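PDB 7C7D: alpha-1,3-glucanase from Streptomyces thermodiastaticus, which hydrolyses the alpha-1,3-glucosidic linkages of alpha-1,3-glucan as a thermostable glycoside hydrolase of family GH87. Local coordinates for residues G316-S320 against D339-E343. Coordinates in Å, arbitrary orientation, origin at the centre of the assembly. Residues are numbered along the deposited sequence.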
loop_
_atom_site.group_PDB
_atom_site.type_symbol
_atom_site.label_atom_id
_atom_site.label_comp_id
_atom_site.label_asym_id
_atom_site.label_seq_id
_atom_site.Cartn_x
_atom_site.Cartn_y
_atom_site.Cartn_z
ATOM N N GLY A 316 3.164 0.172 -23.681
ATOM C CA GLY A 316 1.781 0.426 -24.053
ATOM C C GLY A 316 0.776 -0.479 -23.376
ATOM O O GLY A 316 -0.252 -0.818 -23.975
ATOM N N SER A 317 1.032 -0.865 -22.134
ATOM C CA SER A 317 0.204 -1.833 -21.440
ATOM C C SER A 317 -0.560 -1.174 -20.300
ATOM O O SER A 317 -0.319 -0.018 -19.936
ATOM C CB SER A 317 1.073 -2.982 -20.928
ATOM O OG SER A 317 1.522 -3.734 -22.041
ATOM N N SER A 318 -1.507 -1.923 -19.735
ATOM C CA SER A 318 -2.313 -1.394 -18.644
ATOM C C SER A 318 -2.840 -2.517 -17.764
ATOM O O SER A 318 -3.018 -3.658 -18.209
ATOM C CB SER A 318 -3.483 -0.541 -19.156
ATOM O OG SER A 318 -4.409 -1.323 -19.893
ATOM N N VAL A 319 -3.106 -2.164 -16.508
ATOM C CA VAL A 319 -3.683 -3.063 -15.515
ATOM C C VAL A 319 -4.754 -2.264 -14.787
ATOM O O VAL A 319 -4.438 -1.252 -14.152
ATOM C CB VAL A 319 -2.630 -3.558 -14.508
ATOM C CG1 VAL A 319 -3.273 -4.441 -13.448
ATOM C CG2 VAL A 319 -1.492 -4.278 -15.216
ATOM N N SER A 320 -6.015 -2.687 -14.891
ATOM C CA SER A 320 -7.095 -1.883 -14.331
ATOM C C SER A 320 -8.267 -2.744 -13.877
ATOM O O SER A 320 -8.540 -3.806 -14.440
ATOM C CB SER A 320 -7.576 -0.828 -15.334
ATOM O OG SER A 320 -8.079 -1.432 -16.514
ATOM N N ASP A 339 5.284 3.480 -20.412
ATOM C CA ASP A 339 3.951 4.071 -20.451
ATOM C C ASP A 339 2.893 3.199 -19.790
ATOM O O ASP A 339 1.699 3.422 -19.989
ATOM C CB ASP A 339 3.545 4.473 -21.876
ATOM C CG ASP A 339 4.642 5.228 -22.581
ATOM O OD1 ASP A 339 5.076 6.248 -22.024
ATOM O OD2 ASP A 339 5.102 4.792 -23.661
ATOM N N LEU A 340 3.301 2.220 -18.985
ATOM C CA LEU A 340 2.341 1.363 -18.303
ATOM C C LEU A 340 1.432 2.201 -17.414
ATOM O O LEU A 340 1.888 3.109 -16.713
ATOM C CB LEU A 340 3.091 0.337 -17.447
ATOM C CG LEU A 340 2.273 -0.560 -16.516
ATOM C CD1 LEU A 340 1.393 -1.532 -17.300
ATOM C CD2 LEU A 340 3.184 -1.320 -15.576
ATOM N N VAL A 341 0.138 1.883 -17.428
ATOM C CA VAL A 341 -0.830 2.509 -16.530
ATOM C C VAL A 341 -1.409 1.428 -15.626
ATOM O O VAL A 341 -2.016 0.464 -16.112
ATOM C CB VAL A 341 -1.946 3.252 -17.286
ATOM C CG1 VAL A 341 -2.954 3.836 -16.297
ATOM C CG2 VAL A 341 -1.352 4.336 -18.171
ATOM N N VAL A 342 -1.222 1.590 -14.316
ATOM C CA VAL A 342 -1.779 0.690 -13.310
ATOM C C VAL A 342 -2.791 1.514 -12.530
ATOM O O VAL A 342 -2.409 2.389 -11.745
ATOM C CB VAL A 342 -0.682 0.129 -12.393
ATOM C CG1 VAL A 342 -1.286 -0.708 -11.281
ATOM C CG2 VAL A 342 0.334 -0.686 -13.197
ATOM N N GLU A 343 -4.082 1.279 -12.766
ATOM C CA GLU A 343 -5.093 2.179 -12.234
ATOM C C GLU A 343 -6.345 1.433 -11.798
ATOM O O GLU A 343 -6.733 0.419 -12.382
ATOM C CB GLU A 343 -5.483 3.257 -13.265
ATOM C CG GLU A 343 -6.136 2.662 -14.503
ATOM C CD GLU A 343 -6.429 3.682 -15.588
ATOM O OE1 GLU A 343 -6.274 4.897 -15.349
ATOM O OE2 GLU A 343 -6.812 3.253 -16.697
HETATM O O HOH W 1 -0.181 2.210 -21.598
#
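Two successive coils of a parallel beta-helix meet here, the pectate lyase-like fold in which equivalent strands of neighbouring turns stack in register. Strands 318-320 and 341-343 run almost exactly parallel, 3° apart with their axes 4.7 Å from each other, and paired positions lie 23 residues apart, one circuit of the helix.

V319 is the best covered residue. Its backbone works in both directions: V319 N donates to V341 O (2.9 Å), and V319 O accepts from E343 N (2.9 Å), the usual parallel pattern in which one residue bonds to the two residues either side of its partner, here V342, on the next strand. Its side chain packs against V342, with V319 CB 4.3 Å from V342 CG2, and also against F308 and L313, so the surroundings of this side chain are apolar.

L340 continues this apolar row at the start of the strands: L340 CD1 lies 3.9 Å from S317 CB and 4.5 Å from V319 CG2, and L313 and V364 touch it from outside the pair.

S318, V341, S320 and E343 line the other face. There E343 brings its CG within 3.9 Å of S320 CB, while its carboxylate forms a salt bridge with R367 on the following coil.

Where the strands begin, S317 O accepts from V341 N (3.2 Å) and also from a water (2.8 Å), which donates a second hydrogen bond to D339 O (2.8 Å).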